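Local atomic coordinates of regulator of nonsense transcripts 2 (Homo sapiens, PDB entry 4CEK), a protein that acts in nonsense-mediated mRNA decay, where its three MIF4G domains, the second of which forms this structure, probably serve as helical platforms for partner proteins. Residues Met282-Lys285 / Gln286-Leu290; His289-Ala292 / Arg293-Thr296; Ser246-His249 / Ile250-Ala253; Leu272-Ser275 / Val276-Gln280. All coordinates share one frame; numbering follows the deposited sequence.

Contact 1: residues Met282-Lys285 / Gln286-Leu290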
ATOM      1  N   MET A 282      -8.291 -21.757  -6.732  1.00 37.77           N
ATOM      2  CA  MET A 282      -9.506 -22.567  -6.729  1.00 39.59           C
ATOM      3  C   MET A 282      -9.182 -24.052  -6.845  1.00 45.18           C
ATOM      4  O   MET A 282      -9.662 -24.856  -6.040  1.00 44.12           O
ATOM      5  CB  MET A 282     -10.446 -22.135  -7.838  1.00 39.42           C
ATOM      6  CG  MET A 282     -11.137 -20.825  -7.504  1.00 41.43           C
ATOM      7  SD  MET A 282     -12.321 -20.843  -6.126  1.00 38.93           S
ATOM      8  CE  MET A 282     -13.807 -21.115  -7.100  1.00 35.56           C
ATOM      9  N   ARG A 283      -8.317 -24.410  -7.791  1.00 48.49           N
ATOM     10  CA  ARG A 283      -7.829 -25.794  -7.855  1.00 51.84           C
ATOM     11  C   ARG A 283      -7.242 -26.270  -6.520  1.00 47.36           C
ATOM     12  O   ARG A 283      -7.471 -27.407  -6.123  1.00 48.54           O
ATOM     13  CB  ARG A 283      -6.832 -25.983  -9.007  1.00 54.65           C
ATOM     14  CG  ARG A 283      -7.490 -25.945 -10.385  1.00 63.30           C
ATOM     15  CD  ARG A 283      -6.482 -26.196 -11.506  1.00 73.61           C
ATOM     16  NE  ARG A 283      -7.095 -26.762 -12.717  1.00 77.33           N
ATOM     17  CZ  ARG A 283      -7.692 -26.058 -13.687  1.00 86.91           C
ATOM     18  NH1 ARG A 283      -7.799 -24.730 -13.614  1.00 88.15           N
ATOM     19  NH2 ARG A 283      -8.198 -26.691 -14.749  1.00 90.49           N
ATOM     20  N   LYS A 284      -6.532 -25.393  -5.812  1.00 46.58           N
ATOM     21  CA  LYS A 284      -5.863 -25.752  -4.548  1.00 43.92           C
ATOM     22  C   LYS A 284      -6.779 -25.900  -3.350  1.00 46.83           C
ATOM     23  O   LYS A 284      -6.434 -26.621  -2.450  1.00 48.51           O
ATOM     24  CB  LYS A 284      -4.834 -24.681  -4.158  1.00 50.00           C
ATOM     25  CG  LYS A 284      -3.464 -24.772  -4.818  1.00 51.15           C
ATOM     26  CD  LYS A 284      -2.485 -23.800  -4.148  1.00 51.38           C
ATOM     27  CE  LYS A 284      -1.226 -23.593  -4.972  1.00 50.46           C
ATOM     28  NZ  LYS A 284      -0.365 -24.812  -5.012  1.00 51.84           N
ATOM     29  N   LYS A 285      -7.893 -25.161  -3.268  1.00 50.48           N
ATOM     30  CA  LYS A 285      -8.816 -25.327  -2.116  1.00 52.37           C
ATOM     31  C   LYS A 285      -9.363 -26.768  -2.018  1.00 55.89           C
ATOM     32  O   LYS A 285      -9.310 -27.357  -0.943  1.00 62.04           O
ATOM     33  CB  LYS A 285      -9.967 -24.290  -2.101  1.00 51.53           C
ATOM     34  CG  LYS A 285     -10.769 -24.197  -3.386  1.00 50.54           C
ATOM     35  CD  LYS A 285     -12.266 -24.189  -3.196  1.00 51.19           C
ATOM     36  CE  LYS A 285     -12.957 -24.396  -4.535  1.00 51.76           C
ATOM     37  NZ  LYS A 285     -14.431 -24.527  -4.376  1.00 53.14           N
ATOM     38  N   GLN A 286      -9.834 -27.336  -3.140  1.00 60.59           N
ATOM     39  CA  GLN A 286     -10.175 -28.779  -3.235  1.00 65.09           C
ATOM     40  C   GLN A 286      -8.941 -29.653  -2.996  1.00 64.01           C
ATOM     41  O   GLN A 286      -8.853 -30.365  -1.997  1.00 70.87           O
ATOM     42  CB  GLN A 286     -10.750 -29.140  -4.625  1.00 68.35           C
ATOM     43  CG  GLN A 286     -12.218 -28.782  -4.860  1.00 73.68           C
ATOM     44  CD  GLN A 286     -12.835 -29.458  -6.087  1.00 70.44           C
ATOM     45  OE1 GLN A 286     -12.785 -28.927  -7.201  1.00 66.48           O
ATOM     46  NE2 GLN A 286     -13.457 -30.619  -5.875  1.00 63.19           N
ATOM     47  N   ALA A 287      -7.978 -29.538  -3.913  1.00 65.12           N
ATOM     48  CA  ALA A 287      -6.795 -30.402  -3.969  1.00 64.78           C
ATOM     49  C   ALA A 287      -6.013 -30.576  -2.660  1.00 64.79           C
ATOM     50  O   ALA A 287      -5.511 -31.649  -2.400  1.00 76.06           O
ATOM     51  CB  ALA A 287      -5.867 -29.927  -5.082  1.00 58.82           C
ATOM     52  N   MET A 288      -5.951 -29.538  -1.833  1.00 74.14           N
ATOM     53  CA  MET A 288      -5.014 -29.429  -0.696  1.00 69.94           C
ATOM     54  C   MET A 288      -5.722 -29.589   0.668  1.00 73.03           C
ATOM     55  O   MET A 288      -5.105 -29.426   1.739  1.00 63.03           O
ATOM     56  CB  MET A 288      -4.373 -28.045  -0.792  1.00 72.28           C
ATOM     57  CG  MET A 288      -3.235 -27.729   0.145  1.00 80.77           C
ATOM     58  SD  MET A 288      -2.350 -26.277  -0.462  1.00 83.45           S
ATOM     59  CE  MET A 288      -1.014 -26.179   0.750  1.00 86.55           C
ATOM     60  N   HIS A 289      -7.017 -29.910   0.616  1.00 75.99           N
ATOM     61  CA  HIS A 289      -7.878 -30.006   1.812  1.00 86.94           C
ATOM     62  C   HIS A 289      -7.581 -29.008   2.916  1.00 78.90           C
ATOM     63  O   HIS A 289      -7.080 -29.346   4.004  1.00 71.01           O
ATOM     64  CB  HIS A 289      -7.952 -31.455   2.320  1.00 98.52           C
ATOM     65  CG  HIS A 289      -9.104 -32.235   1.721  1.00107.56           C
ATOM     66  ND1 HIS A 289     -10.236 -32.497   2.407  1.00114.94           N
ATOM     67  CD2 HIS A 289      -9.288 -32.759   0.439  1.00113.02           C
ATOM     68  CE1 HIS A 289     -11.091 -33.179   1.616  1.00117.28           C
ATOM     69  NE2 HIS A 289     -10.511 -33.335   0.411  1.00117.87           N
ATOM     70  N   LEU A 290      -7.906 -27.753   2.605  1.00 68.38           N
ATOM     71  CA  LEU A 290      -7.907 -26.671   3.575  1.00 62.54           C
ATOM     72  C   LEU A 290      -9.138 -26.880   4.432  1.00 59.14           C
ATOM     73  O   LEU A 290     -10.128 -27.478   3.962  1.00 55.88           O
ATOM     74  CB  LEU A 290      -8.029 -25.302   2.890  1.00 60.46           C
ATOM     75  CG  LEU A 290      -7.192 -24.993   1.651  1.00 60.20           C
ATOM     76  CD1 LEU A 290      -7.662 -23.707   0.998  1.00 52.43           C
ATOM     77  CD2 LEU A 290      -5.725 -24.894   2.045  1.00 65.22           C
TER
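L290 folds back against K285 where helix 268-287 ends in a Schellman motif, and the leucine supplies the apolar clasp common to that motif, between the residue after the reversal and the one five places before it. H289 makes the turn with a positive phi of 35°. K285 can be followed outward. Its CB lies 3.9 Å from L290 CD1. CG sits between the backbone N and the carbonyl carbon (chi1 53°), and a bend at CG carries CD past V295 of helix 292-305. NZ finally forms a salt bridge with E299 of that helix, so the aliphatic part of the lysine is packed while its charge is paired. On the leucine, CD1 makes the closest approach, 3.7 Å from K285 CA, with CG just behind it over the same turn. Replacing L290 by an alanine removes CG and both methyl groups, and would probably leave the flank of K285 uncovered and open a gap beside V295. The backbone bonds of the last turn are unequal. A287 N meets R283 O at 3.1 Å in the carbonyl plane, whereas M288 N reaches K284 O at 3.0 Å from well above the plane of the K284 carbonyl, as the helix unwinds. H289 N then turns back to Q286 O at 3.2 Å. M288 extends from CB with CG anti to its backbone N (chi1 -172°), which lays the chain alongside K284, and both side chains touch F245. Between M288 and K284, the nearest side-chain approach is SD of the methionine to CD of the lysine, 4.4 Å.

Contact 2: residues His289-Ala292 / Arg293-Thr296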
ATOM      1  N   HIS A 289      -7.017 -29.910   0.616  1.00 75.99           N
ATOM      2  CA  HIS A 289      -7.878 -30.006   1.812  1.00 86.94           C
ATOM      3  C   HIS A 289      -7.581 -29.008   2.916  1.00 78.90           C
ATOM      4  O   HIS A 289      -7.080 -29.346   4.004  1.00 71.01           O
ATOM      5  CB  HIS A 289      -7.952 -31.455   2.320  1.00 98.52           C
ATOM      6  CG  HIS A 289      -9.104 -32.235   1.721  1.00107.56           C
ATOM      7  ND1 HIS A 289     -10.236 -32.497   2.407  1.00114.94           N
ATOM      8  CD2 HIS A 289      -9.288 -32.759   0.439  1.00113.02           C
ATOM      9  CE1 HIS A 289     -11.091 -33.179   1.616  1.00117.28           C
ATOM     10  NE2 HIS A 289     -10.511 -33.335   0.411  1.00117.87           N
ATOM     11  N   LEU A 290      -7.906 -27.753   2.605  1.00 68.38           N
ATOM     12  CA  LEU A 290      -7.907 -26.671   3.575  1.00 62.54           C
ATOM     13  C   LEU A 290      -9.138 -26.880   4.432  1.00 59.14           C
ATOM     14  O   LEU A 290     -10.128 -27.478   3.962  1.00 55.88           O
ATOM     15  CB  LEU A 290      -8.029 -25.302   2.890  1.00 60.46           C
ATOM     16  CG  LEU A 290      -7.192 -24.993   1.651  1.00 60.20           C
ATOM     17  CD1 LEU A 290      -7.662 -23.707   0.998  1.00 52.43           C
ATOM     18  CD2 LEU A 290      -5.725 -24.894   2.045  1.00 65.22           C
ATOM     19  N   ASP A 291      -9.106 -26.389   5.669  1.00 51.41           N
ATOM     20  CA  ASP A 291     -10.322 -26.432   6.463  1.00 58.82           C
ATOM     21  C   ASP A 291     -11.344 -25.442   5.906  1.00 53.56           C
ATOM     22  O   ASP A 291     -10.981 -24.490   5.233  1.00 50.67           O
ATOM     23  CB  ASP A 291     -10.066 -26.252   7.964  1.00 66.73           C
ATOM     24  CG  ASP A 291      -9.491 -24.928   8.307  1.00 66.56           C
ATOM     25  OD1 ASP A 291     -10.283 -23.992   8.553  1.00 71.46           O
ATOM     26  OD2 ASP A 291      -8.246 -24.857   8.372  1.00 74.42           O
ATOM     27  N   ALA A 292     -12.615 -25.729   6.167  1.00 49.69           N
ATOM     28  CA  ALA A 292     -13.773 -25.032   5.593  1.00 45.10           C
ATOM     29  C   ALA A 292     -13.666 -23.507   5.554  1.00 41.19           C
ATOM     30  O   ALA A 292     -14.086 -22.885   4.583  1.00 40.00           O
ATOM     31  CB  ALA A 292     -15.028 -25.414   6.383  1.00 42.15           C
ATOM     32  N   ARG A 293     -13.135 -22.911   6.613  1.00 43.06           N
ATOM     33  CA  ARG A 293     -13.073 -21.450   6.714  1.00 47.79           C
ATOM     34  C   ARG A 293     -12.231 -20.826   5.583  1.00 43.13           C
ATOM     35  O   ARG A 293     -12.533 -19.751   5.079  1.00 37.09           O
ATOM     36  CB  ARG A 293     -12.563 -21.027   8.103  1.00 54.54           C
ATOM     37  CG  ARG A 293     -12.328 -19.524   8.210  1.00 65.47           C
ATOM     38  CD  ARG A 293     -12.174 -19.005   9.645  1.00 74.83           C
ATOM     39  NE  ARG A 293     -11.356 -17.776   9.662  1.00 83.54           N
ATOM     40  CZ  ARG A 293     -10.020 -17.738   9.758  1.00 78.59           C
ATOM     41  NH1 ARG A 293      -9.303 -18.861   9.872  1.00 75.62           N
ATOM     42  NH2 ARG A 293      -9.394 -16.564   9.736  1.00 70.90           N
ATOM     43  N   TYR A 294     -11.188 -21.524   5.168  1.00 39.22           N
ATOM     44  CA  TYR A 294     -10.285 -20.992   4.168  1.00 40.19           C
ATOM     45  C   TYR A 294     -10.744 -21.395   2.789  1.00 38.27           C
ATOM     46  O   TYR A 294     -10.439 -20.725   1.807  1.00 41.37           O
ATOM     47  CB  TYR A 294      -8.849 -21.481   4.424  1.00 46.35           C
ATOM     48  CG  TYR A 294      -8.215 -20.871   5.647  1.00 48.88           C
ATOM     49  CD1 TYR A 294      -7.519 -19.686   5.563  1.00 53.38           C
ATOM     50  CD2 TYR A 294      -8.336 -21.463   6.886  1.00 57.52           C
ATOM     51  CE1 TYR A 294      -6.937 -19.103   6.672  1.00 52.05           C
ATOM     52  CE2 TYR A 294      -7.775 -20.882   8.012  1.00 62.17           C
ATOM     53  CZ  TYR A 294      -7.053 -19.705   7.889  1.00 61.56           C
ATOM     54  OH  TYR A 294      -6.464 -19.117   8.993  1.00 67.25           O
ATOM     55  N   VAL A 295     -11.496 -22.488   2.699  1.00 36.15           N
ATOM     56  CA  VAL A 295     -12.100 -22.864   1.430  1.00 35.16           C
ATOM     57  C   VAL A 295     -13.058 -21.734   0.993  1.00 33.88           C
ATOM     58  O   VAL A 295     -13.020 -21.257  -0.148  1.00 30.50           O
ATOM     59  CB  VAL A 295     -12.788 -24.262   1.530  1.00 35.12           C
ATOM     60  CG1 VAL A 295     -13.492 -24.619   0.217  1.00 29.57           C
ATOM     61  CG2 VAL A 295     -11.735 -25.326   1.864  1.00 29.75           C
ATOM     62  N   THR A 296     -13.838 -21.259   1.950  1.00 32.07           N
ATOM     63  CA  THR A 296     -14.836 -20.223   1.720  1.00 34.93           C
ATOM     64  C   THR A 296     -14.173 -18.849   1.440  1.00 35.79           C
ATOM     65  O   THR A 296     -14.556 -18.138   0.475  1.00 35.20           O
ATOM     66  CB  THR A 296     -15.766 -20.163   2.963  1.00 33.96           C
ATOM     67  OG1 THR A 296     -16.431 -21.436   3.116  1.00 33.86           O
ATOM     68  CG2 THR A 296     -16.732 -19.040   2.867  1.00 31.62           C
TER
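The D291 carboxylate comes up to the edge of the Y294 ring, with OD1 3.6 Å from CD2 of Y294 and close to the ring plane. The two planes stand 87° apart, so the acid meets the rim of the ring nearly at right angles and does not stack on it. Its CG lies between the backbone N and the carbonyl carbon (chi1 63°), which turns the carboxylate back over the first turn of helix 292-305. Nearby, R293 is of opposite charge but its NH1 stays 5.4 Å from D291 OD1; that nitrogen instead gives a weak bond to Y294 OH. The same hydroxyl is hydrogen-bonded to E251 of helix 247-266, and H247 of that helix stacks on the tyrosine ring, which fixes Y294 from outside the turn. Under the polar side, L290 CB packs 3.8 Å from V295 CG2 and somewhat farther from Y294 CB. The backbone of D291 is gripped twice: Y294 N at 3.0 Å and V295 N at 3.3 Å reach D291 O from opposite faces of its carbonyl plane. A292 O takes T296 N at 3.1 Å, continuing the i to i+4 pattern that V295 N begins. With D291 at the N-cap, the apolar contact from the residue before it to the fourth residue after it meets the definition of a hydrophobic staple, here fastening the start of the final helix of this all-helical MIF4G domain.

Contact 3: residues Ser246-His249 / Ile250-Ala253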
ATOM      1  N   SER A 246      -0.767 -21.712   3.107  1.00 47.44           N
ATOM      2  CA  SER A 246      -1.048 -22.046   4.477  1.00 46.66           C
ATOM      3  C   SER A 246      -1.960 -20.986   5.064  1.00 52.08           C
ATOM      4  O   SER A 246      -2.322 -20.044   4.385  1.00 59.24           O
ATOM      5  CB  SER A 246       0.266 -21.981   5.236  1.00 52.91           C
ATOM      6  OG  SER A 246       0.593 -20.608   5.457  1.00 53.83           O
ATOM      7  N   HIS A 247      -2.274 -21.082   6.348  1.00 48.98           N
ATOM      8  CA  HIS A 247      -3.296 -20.240   6.907  1.00 54.51           C
ATOM      9  C   HIS A 247      -3.053 -18.757   6.786  1.00 52.08           C
ATOM     10  O   HIS A 247      -3.923 -18.050   6.276  1.00 53.68           O
ATOM     11  CB  HIS A 247      -3.612 -20.651   8.344  1.00 69.98           C
ATOM     12  CG  HIS A 247      -4.467 -21.911   8.447  1.00 78.68           C
ATOM     13  ND1 HIS A 247      -4.596 -22.799   7.419  1.00 81.32           N
ATOM     14  CD2 HIS A 247      -5.209 -22.431   9.511  1.00 77.93           C
ATOM     15  CE1 HIS A 247      -5.389 -23.817   7.806  1.00 84.78           C
ATOM     16  NE2 HIS A 247      -5.766 -23.593   9.087  1.00 83.84           N
ATOM     17  N   HIS A 248      -1.909 -18.246   7.242  1.00 48.89           N
ATOM     18  CA  HIS A 248      -1.681 -16.796   7.152  1.00 47.63           C
ATOM     19  C   HIS A 248      -1.497 -16.347   5.710  1.00 39.92           C
ATOM     20  O   HIS A 248      -1.970 -15.297   5.334  1.00 35.49           O
ATOM     21  CB  HIS A 248      -0.572 -16.316   8.102  1.00 58.82           C
ATOM     22  CG  HIS A 248      -1.069 -16.005   9.527  1.00 68.72           C
ATOM     23  ND1 HIS A 248      -0.347 -15.279  10.417  1.00 73.73           N
ATOM     24  CD2 HIS A 248      -2.269 -16.337  10.182  1.00 67.32           C
ATOM     25  CE1 HIS A 248      -1.034 -15.173  11.581  1.00 68.13           C
ATOM     26  NE2 HIS A 248      -2.210 -15.808  11.432  1.00 66.58           N
ATOM     27  N   HIS A 249      -0.904 -17.170   4.867  1.00 36.04           N
ATOM     28  CA  HIS A 249      -0.679 -16.786   3.493  1.00 36.45           C
ATOM     29  C   HIS A 249      -1.926 -16.701   2.650  1.00 38.03           C
ATOM     30  O   HIS A 249      -1.958 -15.926   1.660  1.00 36.82           O
ATOM     31  CB  HIS A 249       0.310 -17.719   2.821  1.00 37.50           C
ATOM     32  CG  HIS A 249       1.668 -17.706   3.457  1.00 41.45           C
ATOM     33  ND1 HIS A 249       2.677 -18.501   3.034  1.00 47.26           N
ATOM     34  CD2 HIS A 249       2.167 -16.959   4.530  1.00 41.54           C
ATOM     35  CE1 HIS A 249       3.764 -18.283   3.801  1.00 47.48           C
ATOM     36  NE2 HIS A 249       3.448 -17.331   4.716  1.00 46.87           N
ATOM     37  N   ILE A 250      -2.923 -17.527   2.989  1.00 36.15           N
ATOM     38  CA  ILE A 250      -4.214 -17.566   2.306  1.00 34.72           C
ATOM     39  C   ILE A 250      -4.917 -16.259   2.616  1.00 34.06           C
ATOM     40  O   ILE A 250      -5.447 -15.641   1.692  1.00 34.17           O
ATOM     41  CB  ILE A 250      -5.121 -18.764   2.751  1.00 35.44           C
ATOM     42  CG1 ILE A 250      -4.605 -20.125   2.241  1.00 36.14           C
ATOM     43  CG2 ILE A 250      -6.517 -18.609   2.203  1.00 33.24           C
ATOM     44  CD1 ILE A 250      -5.145 -21.322   3.032  1.00 38.07           C
ATOM     45  N   GLU A 251      -4.909 -15.808   3.879  1.00 33.59           N
ATOM     46  CA  GLU A 251      -5.597 -14.552   4.210  1.00 36.88           C
ATOM     47  C   GLU A 251      -4.932 -13.330   3.586  1.00 36.51           C
ATOM     48  O   GLU A 251      -5.609 -12.465   3.016  1.00 35.45           O
ATOM     49  CB  GLU A 251      -5.739 -14.316   5.688  1.00 41.78           C
ATOM     50  CG  GLU A 251      -6.098 -15.535   6.491  1.00 53.32           C
ATOM     51  CD  GLU A 251      -6.590 -15.187   7.885  1.00 65.20           C
ATOM     52  OE1 GLU A 251      -7.342 -14.161   8.006  1.00 64.36           O
ATOM     53  OE2 GLU A 251      -6.217 -15.947   8.835  1.00 68.43           O
ATOM     54  N   MET A 252      -3.616 -13.257   3.685  1.00 35.11           N
ATOM     55  CA  MET A 252      -2.854 -12.170   3.030  1.00 35.56           C
ATOM     56  C   MET A 252      -3.210 -12.124   1.559  1.00 32.60           C
ATOM     57  O   MET A 252      -3.472 -11.062   1.015  1.00 33.89           O
ATOM     58  CB  MET A 252      -1.341 -12.367   3.208  1.00 36.39           C
ATOM     59  CG  MET A 252      -0.854 -12.290   4.667  1.00 37.83           C
ATOM     60  SD  MET A 252       0.913 -12.699   4.815  1.00 44.09           S
ATOM     61  CE  MET A 252       1.583 -11.398   3.786  1.00 34.88           C
ATOM     62  N   ALA A 253      -3.241 -13.289   0.928  1.00 30.87           N
ATOM     63  CA  ALA A 253      -3.633 -13.408  -0.484  1.00 32.33           C
ATOM     64  C   ALA A 253      -5.012 -12.831  -0.793  1.00 32.20           C
ATOM     65  O   ALA A 253      -5.191 -12.175  -1.835  1.00 33.99           O
ATOM     66  CB  ALA A 253      -3.632 -14.864  -0.914  1.00 29.21           C
TER
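I250 wraps the carbonyl of S246, the N-cap residue of helix 247-266. I250 N bonds to S246 O at 2.9 Å, almost straight out from the carbonyl, while I250 CG1, set beside its own backbone N (chi1 -71°), lies 3.1 Å from the same oxygen. CD1 continues over it, so this helix-starting carbonyl carries an apolar cover on its flank. Two residues on, M252 N meets H248 O at 3.1 Å with a nearly linear N-H angle of 175°, and A253 N takes H249 O from above the carbonyl plane. Among the side chains, E251 OE2 approaches H248 CD2 to 4.2 Å, ring and carboxylate almost perpendicular, and M252 SD stands obliquely off the H249 ring, 5.5 Å from its centroid. S246 OG lies 3.7 Å above one face of that ring, toward its rim. A second shell holds these groups. H248 ND1 is bonded to K213 of helix 210-225 and H249 ND1 to D244 O just before the helix, with a weak bond from H249 NE2 to V202 O. The lysine partner suggests that H248 ND1 acts as acceptor, its proton then probably on NE2. Since both H249 nitrogens look onto carbonyl oxygens, the surroundings would tend to favour a doubly protonated imidazole, the stronger claim being that of ND1.

Contact 4: residues Leu272-Ser275 / Val276-Gln280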
ATOM      1  N   LEU A 272      -4.401 -12.198 -18.016  1.00 43.89           N
ATOM      2  CA  LEU A 272      -4.156 -13.619 -18.255  1.00 47.02           C
ATOM      3  C   LEU A 272      -3.424 -14.267 -17.116  1.00 43.78           C
ATOM      4  O   LEU A 272      -3.667 -15.424 -16.787  1.00 45.48           O
ATOM      5  CB  LEU A 272      -3.373 -13.819 -19.582  1.00 57.28           C
ATOM      6  CG  LEU A 272      -2.840 -15.224 -19.981  1.00 66.29           C
ATOM      7  CD1 LEU A 272      -2.763 -15.430 -21.495  1.00 64.23           C
ATOM      8  CD2 LEU A 272      -1.471 -15.500 -19.353  1.00 67.42           C
ATOM      9  N   ARG A 273      -2.497 -13.542 -16.508  1.00 48.49           N
ATOM     10  CA  ARG A 273      -1.688 -14.133 -15.438  1.00 43.53           C
ATOM     11  C   ARG A 273      -2.431 -14.134 -14.127  1.00 39.63           C
ATOM     12  O   ARG A 273      -2.252 -15.056 -13.316  1.00 38.26           O
ATOM     13  CB  ARG A 273      -0.383 -13.397 -15.280  1.00 51.65           C
ATOM     14  CG  ARG A 273       0.686 -14.253 -14.636  1.00 62.35           C
ATOM     15  CD  ARG A 273       1.822 -13.389 -14.128  1.00 72.87           C
ATOM     16  NE  ARG A 273       3.100 -13.738 -14.743  1.00 81.05           N
ATOM     17  CZ  ARG A 273       4.152 -12.921 -14.823  1.00 86.17           C
ATOM     18  NH1 ARG A 273       4.098 -11.691 -14.302  1.00 73.58           N
ATOM     19  NH2 ARG A 273       5.277 -13.349 -15.415  1.00 94.53           N
ATOM     20  N   THR A 274      -3.253 -13.101 -13.911  1.00 36.00           N
ATOM     21  CA  THR A 274      -4.162 -13.046 -12.766  1.00 36.54           C
ATOM     22  C   THR A 274      -5.113 -14.254 -12.784  1.00 36.47           C
ATOM     23  O   THR A 274      -5.235 -15.006 -11.809  1.00 35.66           O
ATOM     24  CB  THR A 274      -4.962 -11.733 -12.774  1.00 34.91           C
ATOM     25  OG1 THR A 274      -4.050 -10.630 -12.942  1.00 34.14           O
ATOM     26  CG2 THR A 274      -5.726 -11.530 -11.457  1.00 32.65           C
ATOM     27  N   SER A 275      -5.714 -14.453 -13.938  1.00 36.68           N
ATOM     28  CA  SER A 275      -6.647 -15.530 -14.186  1.00 38.75           C
ATOM     29  C   SER A 275      -6.052 -16.890 -13.964  1.00 38.32           C
ATOM     30  O   SER A 275      -6.664 -17.746 -13.341  1.00 36.99           O
ATOM     31  CB  SER A 275      -7.122 -15.463 -15.617  1.00 40.93           C
ATOM     32  OG  SER A 275      -7.911 -16.591 -15.845  1.00 49.97           O
ATOM     33  N   VAL A 276      -4.838 -17.098 -14.453  1.00 41.03           N
ATOM     34  CA  VAL A 276      -4.162 -18.358 -14.192  1.00 40.24           C
ATOM     35  C   VAL A 276      -4.033 -18.559 -12.690  1.00 41.29           C
ATOM     36  O   VAL A 276      -4.322 -19.647 -12.178  1.00 47.39           O
ATOM     37  CB  VAL A 276      -2.769 -18.450 -14.872  1.00 38.63           C
ATOM     38  CG1 VAL A 276      -2.048 -19.697 -14.397  1.00 34.76           C
ATOM     39  CG2 VAL A 276      -2.917 -18.493 -16.371  1.00 39.13           C
ATOM     40  N   LEU A 277      -3.614 -17.511 -11.981  1.00 39.21           N
ATOM     41  CA  LEU A 277      -3.341 -17.638 -10.549  1.00 36.36           C
ATOM     42  C   LEU A 277      -4.638 -17.811  -9.750  1.00 36.15           C
ATOM     43  O   LEU A 277      -4.651 -18.495  -8.724  1.00 33.64           O
ATOM     44  CB  LEU A 277      -2.524 -16.426 -10.021  1.00 37.51           C
ATOM     45  CG  LEU A 277      -1.038 -16.301 -10.482  1.00 41.33           C
ATOM     46  CD1 LEU A 277      -0.355 -15.002 -10.026  1.00 37.49           C
ATOM     47  CD2 LEU A 277      -0.189 -17.498 -10.062  1.00 40.71           C
ATOM     48  N   LEU A 278      -5.711 -17.155 -10.199  1.00 37.23           N
ATOM     49  CA  LEU A 278      -7.041 -17.297  -9.566  1.00 37.60           C
ATOM     50  C   LEU A 278      -7.527 -18.737  -9.664  1.00 36.45           C
ATOM     51  O   LEU A 278      -8.019 -19.290  -8.671  1.00 34.04           O
ATOM     52  CB  LEU A 278      -8.071 -16.372 -10.217  1.00 34.43           C
ATOM     53  CG  LEU A 278      -7.927 -14.901  -9.914  1.00 34.06           C
ATOM     54  CD1 LEU A 278      -8.908 -14.071 -10.772  1.00 34.12           C
ATOM     55  CD2 LEU A 278      -8.087 -14.650  -8.435  1.00 30.94           C
ATOM     56  N   GLU A 279      -7.335 -19.336 -10.844  1.00 38.20           N
ATOM     57  CA  GLU A 279      -7.689 -20.745 -11.077  1.00 41.44           C
ATOM     58  C   GLU A 279      -6.788 -21.682 -10.310  1.00 43.90           C
ATOM     59  O   GLU A 279      -7.259 -22.713  -9.850  1.00 49.59           O
ATOM     60  CB  GLU A 279      -7.675 -21.127 -12.567  1.00 40.07           C
ATOM     61  CG  GLU A 279      -8.647 -20.357 -13.447  1.00 42.30           C
ATOM     62  CD  GLU A 279     -10.138 -20.587 -13.129  1.00 43.82           C
ATOM     63  OE1 GLU A 279     -10.544 -21.736 -12.825  1.00 48.14           O
ATOM     64  OE2 GLU A 279     -10.917 -19.598 -13.205  1.00 44.92           O
ATOM     65  N   GLN A 280      -5.514 -21.347 -10.118  1.00 45.57           N
ATOM     66  CA  GLN A 280      -4.678 -22.204  -9.250  1.00 47.15           C
ATOM     67  C   GLN A 280      -5.104 -22.183  -7.789  1.00 42.76           C
ATOM     68  O   GLN A 280      -4.921 -23.174  -7.074  1.00 41.41           O
ATOM     69  CB  GLN A 280      -3.211 -21.810  -9.287  1.00 55.74           C
ATOM     70  CG  GLN A 280      -2.507 -22.080 -10.603  1.00 66.70           C
ATOM     71  CD  GLN A 280      -1.078 -21.540 -10.592  1.00 72.75           C
ATOM     72  OE1 GLN A 280      -0.481 -21.346  -9.520  1.00 73.75           O
ATOM     73  NE2 GLN A 280      -0.530 -21.284 -11.781  1.00 68.65           N
TER
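T274 O receives L278 N at 2.7 Å, the shortest bond in this turn of α-helix, and the donor arrives nearly along the C=O axis. The turn belongs to helix 268-287 of the all-helical MIF4G fold, and the side chains of V276 to E279 each lean on the carbonyl four residues back. L278 does so through CG, 3.3 Å from T274 O, a position that follows from CG lying anti to its own carbonyl carbon (chi1 -72°). The two side chains then run alongside each other in one direction, L278 CD1 being 4.1 Å from T274 CG2. Beyond them, both touch F265 of helix 247-266, and L278 also meets L257 there and Y302 and C305 of helix 292-305, so L278 and T274 are buried between helices. T274 OG1 turns away from the leucine to bond with S270 O. An alanine in place of L278 removes the methyl beside T274 CG2 and is likely to open a gap toward F265 and Y302. L277 packs its CG over R273 O onto L235 and L238 of helix 231-243, next to R273, whose NH1 is bonded to N232. On the exposed side, V276 CG2 lies 3.2 Å from L272 O and 4.5 Å from L272 CD2. E279, bent at CG, sends OE2 to Y302 OH, while its backbone N closes the turn on S275 O at 3.0 Å.

In the fold
The four contacts lie on the last three helices of the chain, all within the MIF4G domain and to one side of the chain's centre. Contact 3 comes first, at the start of helix 247-266; contacts 4 and 1 follow in turn on helix 268-287, their centres about 15 Å apart, and contact 2 opens helix 292-305. Contacts 1 and 2 share H289 and L290, with centres about 8 Å apart. Contact 3 touches both, through I250 CD1 on L290 CD2 at 3.8 Å and through E251. Contact 4 lies apart, touching neither contact 2 nor contact 3, its nearest atoms about 8 Å from contact 3. The three helices are thus tied together where the end of helix 268-287 meets the starts of helices 247-266 and 292-305.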